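Local atomic coordinates of inosine-uridine nucleoside N-ribohydrolase (Xanthomonas oryzae pv. oryzae, PDB entry 4KL0), a protein that binds calcium and probably hydrolyses the N-glycosidic bond of nucleosides, although its activity as a bacterial effector is not established. Residues Asn37-Thr47 with Val249-Gln257; Gln75-Arg86 with Gly117-Val127. All coordinates share one frame; numbering follows the deposited sequence.

Interaction 1. Residues Asn37-Thr47 with Val249-Gln257. With CA (calcium ion), chain B.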
loop_
_atom_site.group_PDB
_atom_site.type_symbol
_atom_site.label_atom_id
_atom_site.label_comp_id
_atom_site.label_asym_id
_atom_site.label_seq_id
_atom_site.Cartn_x
_atom_site.Cartn_y
_atom_site.Cartn_z
ATOM N N ASN A 37 -3.489 8.142 4.960
ATOM C CA ASN A 37 -3.680 8.975 6.173
ATOM C C ASN A 37 -4.637 8.406 7.216
ATOM O O ASN A 37 -5.186 9.154 8.022
ATOM C CB ASN A 37 -4.003 10.415 5.822
ATOM C CG ASN A 37 -3.578 11.365 6.926
ATOM O OD1 ASN A 37 -2.479 11.201 7.480
ATOM N ND2 ASN A 37 -4.440 12.351 7.269
ATOM N N LYS A 38 -4.851 7.095 7.218
ATOM C CA LYS A 38 -5.379 6.484 8.448
ATOM C C LYS A 38 -4.290 5.674 9.148
ATOM O O LYS A 38 -4.443 5.245 10.302
ATOM C CB LYS A 38 -6.673 5.669 8.221
ATOM C CG LYS A 38 -6.716 4.662 7.079
ATOM C CD LYS A 38 -6.065 3.311 7.442
ATOM C CE LYS A 38 -6.276 2.259 6.288
ATOM N NZ LYS A 38 -5.574 0.983 6.674
ATOM N N ASP A 39 -3.161 5.524 8.469
ATOM C CA ASP A 39 -1.963 4.881 9.039
ATOM C C ASP A 39 -0.780 5.307 8.149
ATOM O O ASP A 39 -0.991 6.028 7.186
ATOM C CB ASP A 39 -2.144 3.365 9.138
ATOM C CG ASP A 39 -2.393 2.662 7.791
ATOM O OD1 ASP A 39 -1.942 3.130 6.722
ATOM O OD2 ASP A 39 -3.069 1.584 7.854
ATOM N N PRO A 40 0.467 4.888 8.434
ATOM C CA PRO A 40 1.558 5.339 7.564
ATOM C C PRO A 40 1.710 4.637 6.244
ATOM O O PRO A 40 2.402 5.164 5.364
ATOM C CB PRO A 40 2.841 5.014 8.384
ATOM C CG PRO A 40 2.348 4.586 9.781
ATOM C CD PRO A 40 0.936 4.111 9.602
ATOM N N ASP A 41 1.081 3.479 6.090
ATOM C CA ASP A 41 1.447 2.512 5.032
ATOM C C ASP A 41 1.369 3.056 3.622
ATOM O O ASP A 41 2.274 2.830 2.814
ATOM C CB ASP A 41 0.463 1.384 5.074
ATOM C CG ASP A 41 0.835 0.376 6.043
ATOM O OD1 ASP A 41 0.646 0.626 7.279
ATOM O OD2 ASP A 41 1.272 -0.694 5.556
ATOM N N ASP A 42 0.245 3.695 3.275
ATOM C CA ASP A 42 0.095 4.131 1.895
ATOM C C ASP A 42 1.137 5.161 1.542
ATOM O O ASP A 42 1.667 5.151 0.415
ATOM C CB ASP A 42 -1.345 4.646 1.642
ATOM C CG ASP A 42 -2.399 3.580 1.934
ATOM O OD1 ASP A 42 -2.970 3.092 0.953
ATOM O OD2 ASP A 42 -2.636 3.234 3.153
ATOM N N VAL A 43 1.412 6.082 2.479
ATOM C CA VAL A 43 2.388 7.129 2.163
ATOM C C VAL A 43 3.816 6.608 2.102
ATOM O O VAL A 43 4.589 7.093 1.270
ATOM C CB VAL A 43 2.217 8.315 3.104
ATOM C CG1 VAL A 43 3.394 9.325 2.932
ATOM C CG2 VAL A 43 0.855 8.981 2.753
ATOM N N VAL A 44 4.156 5.584 2.903
ATOM C CA VAL A 44 5.441 4.918 2.701
ATOM C C VAL A 44 5.487 4.311 1.294
ATOM O O VAL A 44 6.534 4.395 0.603
ATOM C CB VAL A 44 5.695 3.799 3.760
ATOM C CG1 VAL A 44 7.111 3.191 3.499
ATOM C CG2 VAL A 44 5.619 4.427 5.182
ATOM N N THR A 45 4.347 3.774 0.830
ATOM C CA THR A 45 4.324 3.186 -0.513
ATOM C C THR A 45 4.559 4.266 -1.573
ATOM O O THR A 45 5.278 4.024 -2.560
ATOM C CB THR A 45 2.958 2.503 -0.773
ATOM O OG1 THR A 45 2.688 1.619 0.301
ATOM C CG2 THR A 45 2.978 1.727 -2.089
ATOM N N TYR A 46 3.958 5.458 -1.420
ATOM C CA TYR A 46 4.149 6.519 -2.403
ATOM C C TYR A 46 5.637 6.893 -2.418
ATOM O O TYR A 46 6.231 7.172 -3.489
ATOM C CB TYR A 46 3.361 7.792 -2.043
ATOM C CG TYR A 46 1.874 7.629 -1.848
ATOM C CD1 TYR A 46 1.193 6.513 -2.336
ATOM C CD2 TYR A 46 1.148 8.572 -1.175
ATOM C CE1 TYR A 46 -0.181 6.343 -2.109
ATOM C CE2 TYR A 46 -0.202 8.443 -0.971
ATOM C CZ TYR A 46 -0.876 7.331 -1.432
ATOM O OH TYR A 46 -2.208 7.228 -1.145
ATOM N N THR A 47 6.237 6.919 -1.205
ATOM C CA THR A 47 7.665 7.295 -1.062
ATOM C C THR A 47 8.600 6.291 -1.753
ATOM O O THR A 47 9.433 6.691 -2.570
ATOM C CB THR A 47 8.035 7.451 0.396
ATOM O OG1 THR A 47 7.182 8.449 0.964
ATOM C CG2 THR A 47 9.475 7.935 0.577
ATOM N N VAL A 249 7.819 14.857 3.964
ATOM C CA VAL A 249 7.105 13.589 3.879
ATOM C C VAL A 249 7.711 12.618 4.852
ATOM O O VAL A 249 7.023 11.837 5.503
ATOM C CB VAL A 249 7.120 13.043 2.439
ATOM C CG1 VAL A 249 6.548 11.628 2.405
ATOM C CG2 VAL A 249 6.322 14.009 1.523
ATOM N N GLY A 250 9.042 12.693 5.011
ATOM C CA GLY A 250 9.688 11.900 6.052
ATOM C C GLY A 250 9.254 12.244 7.485
ATOM O O GLY A 250 9.027 11.339 8.289
ATOM N N GLU A 251 9.138 13.542 7.803
ATOM C CA GLU A 251 8.696 13.954 9.124
ATOM C C GLU A 251 7.221 13.554 9.311
ATOM O O GLU A 251 6.833 13.103 10.382
ATOM C CB GLU A 251 8.820 15.479 9.311
ATOM C CG GLU A 251 10.295 15.965 9.289
ATOM C CD GLU A 251 10.406 17.478 9.395
ATOM O OE1 GLU A 251 9.417 18.165 9.023
ATOM O OE2 GLU A 251 11.475 17.981 9.879
ATOM N N TYR A 252 6.398 13.752 8.292
ATOM C CA TYR A 252 5.012 13.236 8.390
ATOM C C TYR A 252 4.984 11.747 8.754
ATOM O O TYR A 252 4.229 11.338 9.664
ATOM C CB TYR A 252 4.231 13.490 7.093
ATOM C CG TYR A 252 2.984 12.635 6.886
ATOM C CD1 TYR A 252 3.060 11.454 6.130
ATOM C CD2 TYR A 252 1.788 12.944 7.511
ATOM C CE1 TYR A 252 1.951 10.649 5.948
ATOM C CE2 TYR A 252 0.665 12.150 7.327
ATOM C CZ TYR A 252 0.761 10.991 6.568
ATOM O OH TYR A 252 -0.353 10.186 6.403
ATOM N N LEU A 253 5.775 10.926 8.054
ATOM C CA LEU A 253 5.695 9.480 8.299
ATOM C C LEU A 253 6.148 9.162 9.711
ATOM O O LEU A 253 5.522 8.380 10.418
ATOM C CB LEU A 253 6.557 8.677 7.326
ATOM C CG LEU A 253 5.932 8.658 5.921
ATOM C CD1 LEU A 253 6.956 8.111 4.918
ATOM C CD2 LEU A 253 4.618 7.809 5.947
ATOM N N ARG A 254 7.281 9.739 10.144
ATOM C CA ARG A 254 7.715 9.435 11.488
ATOM C C ARG A 254 6.679 9.908 12.520
ATOM O O ARG A 254 6.366 9.176 13.447
ATOM C CB ARG A 254 9.102 10.071 11.710
ATOM C CG ARG A 254 9.677 9.792 13.136
ATOM C CD ARG A 254 9.251 10.818 14.215
ATOM N NE ARG A 254 9.185 12.207 13.743
ATOM C CZ ARG A 254 10.238 13.005 13.611
ATOM N NH1 ARG A 254 11.435 12.539 13.914
ATOM N NH2 ARG A 254 10.096 14.249 13.147
ATOM N N ASP A 255 6.134 11.108 12.328
ATOM C CA ASP A 255 5.178 11.655 13.295
ATOM C C ASP A 255 3.885 10.823 13.313
ATOM O O ASP A 255 3.374 10.503 14.399
ATOM C CB ASP A 255 4.853 13.115 13.022
ATOM C CG ASP A 255 6.039 14.042 13.299
ATOM O OD1 ASP A 255 7.050 13.573 13.883
ATOM O OD2 ASP A 255 5.918 15.227 12.912
ATOM N N VAL A 256 3.389 10.419 12.147
ATOM C CA VAL A 256 2.161 9.597 12.192
ATOM C C VAL A 256 2.396 8.227 12.853
ATOM O O VAL A 256 1.552 7.720 13.631
ATOM C CB VAL A 256 1.498 9.438 10.777
ATOM C CG1 VAL A 256 1.105 10.736 10.293
ATOM C CG2 VAL A 256 2.385 8.759 9.851
ATOM N N GLN A 257 3.523 7.595 12.554
ATOM C CA GLN A 257 3.756 6.299 13.167
ATOM C C GLN A 257 3.973 6.458 14.671
ATOM O O GLN A 257 3.423 5.720 15.494
ATOM C CB GLN A 257 4.911 5.570 12.513
ATOM C CG GLN A 257 5.258 4.294 13.253
ATOM C CD GLN A 257 4.221 3.214 13.124
ATOM O OE1 GLN A 257 4.242 2.422 12.164
ATOM N NE2 GLN A 257 3.281 3.188 14.062
HETATM CA CA CA B . -3.695 1.018 2.718
HETATM O O HOH W 1 -0.652 7.427 5.017
HETATM O O HOH W 2 -5.834 0.085 3.854
HETATM O O HOH W 3 -3.061 0.789 5.111
HETATM O O HOH W 4 -3.501 -1.615 3.267
#

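Interaction 2. Residues Gln75-Arg86 with Gly117-Val127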
loop_
_atom_site.group_PDB
_atom_site.type_symbol
_atom_site.label_atom_id
_atom_site.label_comp_id
_atom_site.label_asym_id
_atom_site.label_seq_id
_atom_site.Cartn_x
_atom_site.Cartn_y
_atom_site.Cartn_z
ATOM N N GLN A 75 -10.515 14.470 0.940
ATOM C CA GLN A 75 -9.434 14.880 1.841
ATOM C C GLN A 75 -8.226 13.934 1.656
ATOM O O GLN A 75 -7.094 14.372 1.595
ATOM C CB GLN A 75 -9.879 14.895 3.327
ATOM C CG GLN A 75 -11.089 15.752 3.633
ATOM C CD GLN A 75 -10.953 17.127 3.016
ATOM O OE1 GLN A 75 -9.922 17.807 3.173
ATOM N NE2 GLN A 75 -11.986 17.538 2.250
ATOM N N ARG A 76 -8.485 12.634 1.570
ATOM C CA ARG A 76 -7.408 11.683 1.356
ATOM C C ARG A 76 -6.731 11.912 0.018
ATOM O O ARG A 76 -5.512 11.855 -0.046
ATOM C CB ARG A 76 -7.925 10.240 1.466
ATOM C CG ARG A 76 -8.466 9.867 2.805
ATOM C CD ARG A 76 -8.736 8.331 2.864
ATOM N NE ARG A 76 -9.651 8.003 3.952
ATOM C CZ ARG A 76 -9.353 8.045 5.241
ATOM N NH1 ARG A 76 -8.098 8.412 5.661
ATOM N NH2 ARG A 76 -10.285 7.717 6.139
ATOM N N ALA A 77 -7.509 12.208 -1.034
ATOM C CA ALA A 77 -6.941 12.421 -2.344
ATOM C C ALA A 77 -6.075 13.698 -2.359
ATOM O O ALA A 77 -5.030 13.724 -2.957
ATOM C CB ALA A 77 -8.075 12.533 -3.403
ATOM N N GLN A 78 -6.545 14.746 -1.706
ATOM C CA GLN A 78 -5.775 15.960 -1.562
ATOM C C GLN A 78 -4.493 15.686 -0.822
ATOM O O GLN A 78 -3.447 16.233 -1.179
ATOM C CB GLN A 78 -6.572 17.014 -0.833
ATOM C CG GLN A 78 -7.750 17.577 -1.700
ATOM C CD GLN A 78 -8.601 18.519 -0.891
ATOM O OE1 GLN A 78 -8.068 19.388 -0.198
ATOM N NE2 GLN A 78 -9.919 18.350 -0.940
ATOM N N LEU A 79 -4.533 14.868 0.235
ATOM C CA LEU A 79 -3.277 14.506 0.878
ATOM C C LEU A 79 -2.309 13.701 -0.022
ATOM O O LEU A 79 -1.128 13.954 -0.028
ATOM C CB LEU A 79 -3.566 13.748 2.175
ATOM C CG LEU A 79 -2.384 13.191 2.935
ATOM C CD1 LEU A 79 -2.767 13.162 4.336
ATOM C CD2 LEU A 79 -2.047 11.760 2.453
ATOM N N ALA A 80 -2.830 12.712 -0.749
ATOM C CA ALA A 80 -1.997 11.968 -1.653
ATOM C C ALA A 80 -1.340 12.896 -2.658
ATOM O O ALA A 80 -0.129 12.818 -2.888
ATOM C CB ALA A 80 -2.767 10.850 -2.359
ATOM N N LYS A 81 -2.134 13.800 -3.232
ATOM C CA LYS A 81 -1.576 14.678 -4.242
ATOM C C LYS A 81 -0.542 15.635 -3.624
ATOM O O LYS A 81 0.537 15.861 -4.210
ATOM C CB LYS A 81 -2.731 15.392 -4.953
ATOM C CG LYS A 81 -2.279 16.429 -6.006
ATOM C CD LYS A 81 -1.679 15.725 -7.194
ATOM C CE LYS A 81 -1.460 16.683 -8.356
ATOM N NZ LYS A 81 -0.763 15.933 -9.410
ATOM N N GLY A 82 -0.829 16.132 -2.420
ATOM C CA GLY A 82 0.175 16.875 -1.655
ATOM C C GLY A 82 1.497 16.146 -1.435
ATOM O O GLY A 82 2.585 16.752 -1.491
ATOM N N VAL A 83 1.426 14.839 -1.167
ATOM C CA VAL A 83 2.624 14.047 -0.995
ATOM C C VAL A 83 3.352 13.823 -2.318
ATOM O O VAL A 83 4.568 14.049 -2.398
ATOM C CB VAL A 83 2.302 12.705 -0.322
ATOM C CG1 VAL A 83 3.520 11.732 -0.374
ATOM C CG2 VAL A 83 1.833 12.927 1.126
ATOM N N PHE A 84 2.621 13.490 -3.386
ATOM C CA PHE A 84 3.277 13.375 -4.702
ATOM C C PHE A 84 3.989 14.676 -5.126
ATOM O O PHE A 84 5.095 14.616 -5.642
ATOM C CB PHE A 84 2.292 12.895 -5.765
ATOM C CG PHE A 84 1.785 11.514 -5.518
ATOM C CD1 PHE A 84 2.670 10.446 -5.314
ATOM C CD2 PHE A 84 0.427 11.295 -5.496
ATOM C CE1 PHE A 84 2.145 9.144 -5.062
ATOM C CE2 PHE A 84 -0.117 10.022 -5.249
ATOM C CZ PHE A 84 0.760 8.966 -5.061
ATOM N N ASP A 85 3.353 15.804 -4.844
ATOM C CA ASP A 85 3.961 17.116 -5.143
ATOM C C ASP A 85 5.304 17.296 -4.406
ATOM O O ASP A 85 6.330 17.697 -4.994
ATOM C CB ASP A 85 3.015 18.232 -4.719
ATOM C CG ASP A 85 1.801 18.391 -5.629
ATOM O OD1 ASP A 85 1.753 17.840 -6.770
ATOM O OD2 ASP A 85 0.887 19.113 -5.169
ATOM N N ARG A 86 5.329 16.949 -3.120
ATOM C CA ARG A 86 6.554 17.059 -2.269
ATOM C C ARG A 86 7.626 16.006 -2.580
ATOM O O ARG A 86 8.784 16.112 -2.178
ATOM C CB ARG A 86 6.136 16.979 -0.811
ATOM C CG ARG A 86 5.311 18.198 -0.449
ATOM C CD ARG A 86 4.705 18.065 0.943
ATOM N NE ARG A 86 4.031 19.292 1.401
ATOM C CZ ARG A 86 2.817 19.694 1.024
ATOM N NH1 ARG A 86 2.123 19.059 0.097
ATOM N NH2 ARG A 86 2.309 20.814 1.540
ATOM N N GLY A 117 -1.533 14.684 8.630
ATOM C CA GLY A 117 -1.714 14.895 7.220
ATOM C C GLY A 117 -2.424 16.159 6.830
ATOM O O GLY A 117 -2.398 16.518 5.672
ATOM N N ALA A 118 -3.081 16.828 7.783
ATOM C CA ALA A 118 -3.918 17.986 7.407
ATOM C C ALA A 118 -3.161 19.043 6.580
ATOM O O ALA A 118 -3.643 19.499 5.547
ATOM C CB ALA A 118 -4.514 18.603 8.632
ATOM N N ALA A 119 -1.969 19.422 7.023
ATOM C CA ALA A 119 -1.210 20.490 6.360
ATOM C C ALA A 119 -0.529 20.023 5.104
ATOM O O ALA A 119 0.147 20.812 4.421
ATOM C CB ALA A 119 -0.148 21.043 7.322
ATOM N N LEU A 120 -0.626 18.737 4.792
ATOM C CA LEU A 120 -0.005 18.271 3.569
ATOM C C LEU A 120 -0.969 18.296 2.380
ATOM O O LEU A 120 -0.561 18.043 1.250
ATOM C CB LEU A 120 0.636 16.882 3.749
ATOM C CG LEU A 120 1.947 16.836 4.548
ATOM C CD1 LEU A 120 2.642 15.490 4.357
ATOM C CD2 LEU A 120 2.855 17.928 4.092
ATOM N N ARG A 121 -2.243 18.614 2.606
ATOM C CA ARG A 121 -3.216 18.526 1.530
ATOM C C ARG A 121 -2.969 19.550 0.419
ATOM O O ARG A 121 -2.731 20.740 0.701
ATOM C CB ARG A 121 -4.620 18.744 2.059
ATOM C CG ARG A 121 -5.141 17.553 2.885
ATOM C CD ARG A 121 -6.486 17.897 3.482
ATOM N NE ARG A 121 -6.334 18.841 4.578
ATOM C CZ ARG A 121 -7.305 19.187 5.423
ATOM N NH1 ARG A 121 -8.552 18.666 5.311
ATOM N NH2 ARG A 121 -7.011 20.048 6.401
ATOM N N ALA A 122 -3.034 19.100 -0.829
ATOM C CA ALA A 122 -3.043 20.024 -1.969
ATOM C C ALA A 122 -4.426 20.683 -1.953
ATOM O O ALA A 122 -5.320 20.260 -1.194
ATOM C CB ALA A 122 -2.840 19.288 -3.253
ATOM N N ALA A 123 -4.621 21.718 -2.764
ATOM C CA ALA A 123 -5.960 22.319 -2.920
ATOM C C ALA A 123 -6.982 21.336 -3.540
ATOM O O ALA A 123 -6.593 20.447 -4.326
ATOM C CB ALA A 123 -5.864 23.583 -3.775
ATOM N N PRO A 124 -8.294 21.499 -3.207
ATOM C CA PRO A 124 -9.381 20.614 -3.644
ATOM C C PRO A 124 -9.433 20.488 -5.145
ATOM O O PRO A 124 -9.628 19.395 -5.690
ATOM C CB PRO A 124 -10.638 21.328 -3.138
ATOM C CG PRO A 124 -10.193 22.014 -1.913
ATOM C CD PRO A 124 -8.792 22.502 -2.244
ATOM N N ASP A 125 -9.193 21.595 -5.835
ATOM C CA ASP A 125 -9.243 21.566 -7.293
ATOM C C ASP A 125 -7.981 20.935 -7.938
ATOM O O ASP A 125 -7.908 20.793 -9.168
ATOM C CB ASP A 125 -9.602 22.968 -7.862
ATOM C CG ASP A 125 -11.086 23.400 -7.545
ATOM O OD1 ASP A 125 -12.041 22.589 -7.789
ATOM O OD2 ASP A 125 -11.290 24.554 -7.033
ATOM N N ALA A 126 -7.008 20.497 -7.121
ATOM C CA ALA A 126 -5.867 19.745 -7.671
ATOM C C ALA A 126 -6.137 18.247 -7.899
ATOM O O ALA A 126 -5.327 17.576 -8.539
ATOM C CB ALA A 126 -4.616 19.917 -6.803
ATOM N N VAL A 127 -7.257 17.737 -7.382
ATOM C CA VAL A 127 -7.624 16.335 -7.562
ATOM C C VAL A 127 -8.946 16.207 -8.350
ATOM O O VAL A 127 -9.764 17.156 -8.396
ATOM C CB VAL A 127 -7.675 15.624 -6.193
ATOM C CG1 VAL A 127 -6.329 15.858 -5.451
ATOM C CG2 VAL A 127 -8.781 16.155 -5.392
#

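Interaction 1. Residues Asn37-Thr47 with Val249-Gln257
V249 opens the contact by setting its CG1 against V43 and 3.5 Å from T47 OG1. That hydroxyl donates to V43 O within its own helix, so T47 can face an apolar neighbour. One turn on, Y252 swings its ring toward the 37-47 segment, CG lying anti to its backbone N (chi1 161°). V43 CG1 meets the ring edge at Y252 CE1, 3.6 Å away, and the phenol OH of Y252 donates to N37 OD1 at 2.6 Å, with amide and ring planes 41° apart. Tyrosine suits the place because one side chain gives both an apolar edge and a polar end. A water donates to Y252 OH and D39 O and accepts from N37 N; the D39 side chain caps the helix start by accepting from D41 N. L253 wedges CD2 among P40, V43 and V44. V256 CG2 and the bent Q257 chain then close over P40. Segments 41-47 and 249-257 run nearly antiparallel, their axes 10.2 Å apart at closest approach and 154° from each other. Helix 41-54, carrying the calcium ligand D42, thus packs among helices 248-269, 70-86, 236-243 and 317-325, while D42 OD1 and Y46 OH hydrogen-bond to T34 OG1 at the end of strand 28-34.

Interaction 2. Residues Gln75-Arg86 with Gly117-Val127
Q78, L120 and R121 bury the most surface here, where the loop between helix 104-110 and helix 133-141 packs along helix 70-86. The Q78 side chain, extended beyond CG, lies across the P124 ring, with Q78 CD 3.5 Å from P124 CA. Its backbone matters as much: Q78 O accepts from A122 N at 2.9 Å in a nearly straight bond (171°) and, from the opposite face of its plane, from G82 N of the helix. L120 turns its side chain to the helix end, placing CD2 over one face of the R86 guanidinium, 3.2 Å from R86 NE. R86 NH1 bonds in the guanidinium plane to G82 O, which helps hold the group's rotation. G82, without a side chain, lets the loop backbone approach, its CA-H pointing at L120 O, 3.2 Å from G82 CA. R121 lays its CG beside L79 N, then bends at chi3 (-73°), and its NH1 donates to Q75 OE1 at 2.7 Å from above the amide plane. R121 NE is held by A118 O. The neutral amide of Q75 and backbone carbonyls therefore receive both arginines, and two hydrogen bonds, from A122 N and the R121 side chain, join loop to helix together with aliphatic packing.

How the interactions relate
From strand 28-34 the chain passes through the calcium-binding turn into helix 41-54, forms strand 58-65 and enters helix 70-86. After strand 93-96 and helix 104-110 it returns, and interaction 2 closes this short loop by laying 117-127 on helix 70-86. The chain then builds strands 146-150, 172-178 and 221-224 before helix 248-269 comes back to helix 41-54, where interaction 1 closes a far longer loop with interaction 2 nested inside. The contacts touch directly: N37 packs on L79 and G117, Y46 on F84, and Y252 on G117. Helices from early and late in the chain are thereby joined beside the parallel strands of the Rossmann-like sheet, close to the calcium site.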